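Local coordinates for protein adenosine kinase, putative (PDB 3OTX) that probably transfers a phosphate group from ATP to adenosine, giving AMP and ADP in a magnesium-dependent step of purine salvage, at residues A[59-64]-A[95-100]; A[90-95]-A[100-105]. The protein carries 1 engineered substitution. All coordinates share one frame; numbering follows the deposited sequence. Where two conformers were deposited one is given.

How the contacts relate
Contacts 1 and 2 lie against one helix, 96-108, with their centres 8 Å apart and the helix segments meeting at V100. Contact 1 sets the strand 60-63 against the first turn of this helix; contact 2 sets I92 of strand 91-92 against L101 and K102 of the next turn. P63 reaches from contact 1 into contact 2, with its CA 3.6 Å from L101 CD2. At the helix start, K99 NZ and D94 OD1, in the loop after strand 91-92, form a salt bridge of 2.8 Å. Both lie close to the nucleoside pocket: the side chains of P63 and L101 are each about 8 Å from bound bis(adenosine)-5'-pentaphosphate, and G64 touches it.

Contact 1 of 2, residues A[59-64]-A[95-100]; sequences VRYVPG and DRYGKV
P63 and V100 mark the closest backbone approach, their CA atoms 7.1 Å apart, where strand 60-63 comes up to the first turn of helix 96-108. Only 128 Å² is buried, both sides summed, and the contact rests on two side-chain pairs. The first is apolar. V100 turns its CG1 anti to the backbone N (chi1 166°), and this methyl meets the CG corner of the proline ring at 4.1 Å, the two side chains lying roughly at right angles. The other methyl, CG2, covers one face of the R96 guanidinium 3.5 Å above its plane, off centre near the rim; V100 thus serves both the strand and the preceding helical turn. The second pair is Y61 and Y97, which approach obliquely without stacking. Y97 OH comes 3.7 Å from Y61 CE2 and 3.8 Å from Y61 CD2, a van der Waals contact made obliquely to the ring. A small second torsion in Y97 (chi2 9°) keeps CA nearly in the ring plane, while the length of the side chain carries the hydroxyl to the strand. The helix start behind these groups is capped: G98 N donates to D95 OD1 at 2.9 Å, nearly along the C-O axis of the acceptor and with an N-H...O angle of 155°. That oxygen also bonds S122 OG, which links the N-cap to strand 122-130. Strand 60-63 is an outermost strand of the five-stranded sheet, the lid of ribokinase-family enzymes, and pairs with strand 17-23 through R60 with S21 and V62 with D19. L18 of that strand touches both tyrosines, and Y97 also rests on S122 and A124, so the lid sheet meets the helix through two of its strands besides 60-63.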
# COMPACT_ATOMS: atom_id res chain seq x y z
N VAL A 59 -21.94 8.29 7.31
CA VAL A 59 -20.50 8.02 7.53
C VAL A 59 -20.29 6.51 7.75
O VAL A 59 -21.09 5.86 8.42
CB VAL A 59 -19.89 8.84 8.70
CG1 VAL A 59 -20.67 8.64 10.01
CG2 VAL A 59 -18.39 8.50 8.89
N ARG A 60 -19.22 5.99 7.16
CA ARG A 60 -18.87 4.58 7.28
C ARG A 60 -17.54 4.42 7.99
O ARG A 60 -16.62 5.24 7.79
CB ARG A 60 -18.82 3.92 5.91
CG ARG A 60 -20.19 3.85 5.22
CD ARG A 60 -20.10 3.46 3.76
NE ARG A 60 -19.86 2.03 3.56
CZ ARG A 60 -18.68 1.49 3.24
NH1 ARG A 60 -17.61 2.26 3.06
NH2 ARG A 60 -18.57 0.17 3.09
N TYR A 61 -17.43 3.37 8.80
CA TYR A 61 -16.24 3.03 9.55
C TYR A 61 -15.78 1.62 9.14
O TYR A 61 -16.46 0.61 9.42
CB TYR A 61 -16.55 3.06 11.04
CG TYR A 61 -16.97 4.41 11.55
CD1 TYR A 61 -18.31 4.79 11.59
CD2 TYR A 61 -16.03 5.32 12.02
CE1 TYR A 61 -18.69 6.03 12.06
CE2 TYR A 61 -16.41 6.57 12.52
CZ TYR A 61 -17.74 6.90 12.53
OH TYR A 61 -18.14 8.12 13.02
N VAL A 62 -14.66 1.55 8.44
CA VAL A 62 -14.21 0.29 7.87
C VAL A 62 -12.70 0.16 8.04
O VAL A 62 -11.98 1.15 7.89
CB VAL A 62 -14.65 0.14 6.37
CG1 VAL A 62 -14.46 1.42 5.60
CG2 VAL A 62 -13.93 -1.02 5.67
N PRO A 63 -12.21 -1.05 8.32
CA PRO A 63 -10.76 -1.22 8.39
C PRO A 63 -10.11 -0.76 7.11
O PRO A 63 -10.62 -1.02 6.02
CB PRO A 63 -10.57 -2.72 8.55
CG PRO A 63 -11.86 -3.25 9.09
CD PRO A 63 -12.94 -2.31 8.62
N GLY A 64 -9.01 -0.03 7.26
CA GLY A 64 -8.22 0.44 6.11
C GLY A 64 -6.76 0.30 6.41
O GLY A 64 -6.33 -0.69 7.04
N ASP A 95 -7.88 -0.51 21.67
CA ASP A 95 -9.12 0.23 21.68
C ASP A 95 -10.09 -0.32 20.65
O ASP A 95 -9.82 -1.35 20.00
CB ASP A 95 -8.84 1.72 21.51
CG ASP A 95 -8.11 2.07 20.21
OD1 ASP A 95 -7.96 1.20 19.32
OD2 ASP A 95 -7.68 3.23 20.10
N ARG A 96 -11.27 0.31 20.54
CA ARG A 96 -12.30 -0.22 19.65
C ARG A 96 -11.78 -0.34 18.23
O ARG A 96 -11.92 -1.41 17.61
CB ARG A 96 -13.57 0.63 19.75
CG ARG A 96 -14.65 0.27 18.75
CD ARG A 96 -15.27 -1.09 18.98
NE ARG A 96 -16.10 -1.50 17.85
CZ ARG A 96 -16.73 -2.66 17.77
NH1 ARG A 96 -16.65 -3.53 18.76
NH2 ARG A 96 -17.45 -2.96 16.69
N TYR A 97 -11.14 0.72 17.71
CA TYR A 97 -10.62 0.67 16.33
C TYR A 97 -9.55 -0.41 16.16
O TYR A 97 -9.58 -1.17 15.18
CB TYR A 97 -10.00 2.01 15.90
CG TYR A 97 -10.97 3.11 15.59
CD1 TYR A 97 -12.32 2.97 15.86
CD2 TYR A 97 -10.51 4.33 15.10
CE1 TYR A 97 -13.23 4.05 15.63
CE2 TYR A 97 -11.40 5.39 14.84
CZ TYR A 97 -12.74 5.23 15.11
OH TYR A 97 -13.59 6.27 14.84
N GLY A 98 -8.62 -0.50 17.12
CA GLY A 98 -7.54 -1.50 17.07
C GLY A 98 -8.10 -2.92 17.08
O GLY A 98 -7.65 -3.75 16.29
N LYS A 99 -9.08 -3.16 17.96
CA LYS A 99 -9.66 -4.50 18.05
C LYS A 99 -10.32 -4.88 16.73
O LYS A 99 -10.21 -6.02 16.27
CB LYS A 99 -10.66 -4.61 19.17
CG LYS A 99 -10.03 -4.54 20.57
CD LYS A 99 -11.18 -4.39 21.63
CE LYS A 99 -10.63 -4.11 23.03
NZ LYS A 99 -9.82 -5.26 23.56
N VAL A 100 -11.04 -3.93 16.13
CA VAL A 100 -11.69 -4.17 14.82
C VAL A 100 -10.70 -4.41 13.69
O VAL A 100 -10.91 -5.32 12.88
CB VAL A 100 -12.69 -3.03 14.46
CG1 VAL A 100 -13.09 -3.11 12.99
CG2 VAL A 100 -13.91 -3.09 15.39

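Contact 2 of 2, residues A[90-95]-A[100-105]; sequences GCIADD and VLKEAA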
# COMPACT_ATOMS: atom_id res chain seq x y z
N GLY A 90 2.33 -3.84 12.27
CA GLY A 90 2.10 -2.43 12.50
C GLY A 90 1.75 -2.25 13.96
O GLY A 90 1.83 -3.20 14.74
N CYS A 91 1.37 -1.02 14.36
CA CYS A 91 1.15 -0.74 15.75
C CYS A 91 -0.26 -0.16 15.91
O CYS A 91 -0.67 0.72 15.15
CB CYS A 91 2.23 0.23 16.27
SG CYS A 91 2.12 0.60 18.04
N ILE A 92 -0.98 -0.68 16.90
CA ILE A 92 -2.32 -0.24 17.23
C ILE A 92 -2.41 -0.02 18.73
O ILE A 92 -1.44 -0.30 19.46
CB ILE A 92 -3.40 -1.30 16.87
CG1 ILE A 92 -3.13 -2.66 17.58
CG2 ILE A 92 -3.50 -1.50 15.36
CD1 ILE A 92 -4.25 -3.70 17.41
N ALA A 93 -3.54 0.50 19.17
CA ALA A 93 -3.91 0.48 20.58
C ALA A 93 -4.96 -0.60 20.81
O ALA A 93 -5.63 -1.02 19.87
CB ALA A 93 -4.43 1.87 21.05
N ASP A 94 -5.12 -1.03 22.07
CA ASP A 94 -6.17 -2.01 22.42
C ASP A 94 -7.48 -1.27 22.68
O ASP A 94 -8.09 -1.34 23.76
CB ASP A 94 -5.74 -2.85 23.64
CG ASP A 94 -6.63 -4.06 23.86
OD1 ASP A 94 -7.15 -4.62 22.87
OD2 ASP A 94 -6.80 -4.46 25.03
N ASP A 95 -7.88 -0.51 21.67
CA ASP A 95 -9.12 0.23 21.68
C ASP A 95 -10.09 -0.32 20.65
O ASP A 95 -9.82 -1.35 20.00
CB ASP A 95 -8.84 1.72 21.51
CG ASP A 95 -8.11 2.07 20.21
OD1 ASP A 95 -7.96 1.20 19.32
OD2 ASP A 95 -7.68 3.23 20.10
N VAL A 100 -11.04 -3.93 16.13
CA VAL A 100 -11.69 -4.17 14.82
C VAL A 100 -10.70 -4.41 13.69
O VAL A 100 -10.91 -5.32 12.88
CB VAL A 100 -12.69 -3.03 14.46
CG1 VAL A 100 -13.09 -3.11 12.99
CG2 VAL A 100 -13.91 -3.09 15.39
N LEU A 101 -9.62 -3.64 13.63
CA LEU A 101 -8.63 -3.83 12.58
C LEU A 101 -8.00 -5.20 12.73
O LEU A 101 -7.82 -5.95 11.74
CB LEU A 101 -7.53 -2.76 12.67
CG LEU A 101 -7.96 -1.32 12.35
CD1 LEU A 101 -6.89 -0.36 12.81
CD2 LEU A 101 -8.16 -1.18 10.85
N LYS A 102 -7.66 -5.55 13.95
CA LYS A 102 -7.05 -6.88 14.17
C LYS A 102 -8.02 -8.01 13.85
O LYS A 102 -7.64 -9.02 13.24
CB LYS A 102 -6.56 -6.96 15.62
CG LYS A 102 -5.87 -8.27 16.01
CD LYS A 102 -5.07 -8.03 17.31
CE LYS A 102 -3.97 -9.07 17.43
NZ LYS A 102 -4.50 -10.40 17.89
N GLU A 103 -9.28 -7.85 14.27
CA GLU A 103 -10.27 -8.90 14.08
C GLU A 103 -10.58 -9.15 12.61
O GLU A 103 -10.66 -10.31 12.19
CB GLU A 103 -11.56 -8.61 14.86
CG GLU A 103 -12.53 -9.77 14.69
CD GLU A 103 -13.78 -9.68 15.49
OE1 GLU A 103 -14.73 -10.44 15.17
OE2 GLU A 103 -13.86 -8.85 16.44
N ALA A 104 -10.79 -8.08 11.86
CA ALA A 104 -11.10 -8.23 10.43
C ALA A 104 -9.97 -9.00 9.73
O ALA A 104 -10.28 -9.95 8.98
CB ALA A 104 -11.28 -6.85 9.76
N ALA A 105 -8.70 -8.61 9.98
CA ALA A 105 -7.54 -9.22 9.33
C ALA A 105 -7.40 -10.69 9.80
O ALA A 105 -7.26 -11.59 8.96
CB ALA A 105 -6.30 -8.40 9.61
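I92 faces L101 and K102 within a beta-alpha-beta crossover, in which strand 91-92, an outermost strand of the large sheet, leads through helix 96-108 to the parallel strand 111-116. The nearest CA pair, I92 and L101, is 8.6 Å apart, so side chains must span the gap. I92 does this with two branches. Its CG1 lies beside both the backbone N and the carbonyl carbon (chi1 58°), and the extended second torsion (chi2 172°) sends CD1 out to K102 CB at 4.4 Å. The shorter branch, CG2, meets L101 CD1, also at 4.4 Å. These are loose apolar contacts, and 120 Å² is buried in all. L101 also touches L68 of helix 66-76 and P63 of strand 60-63, while P16 and H116 lie against I92. K102 contributes its aliphatic base: the chain runs on extended and bends at its last torsion (chi4 -77°), where NZ forms a salt bridge with E106 OE2. The strand gives way to the helix through an inverse gamma turn centred on D94, closed by a weak bond of 2.9 Å from D95 N to A93 O.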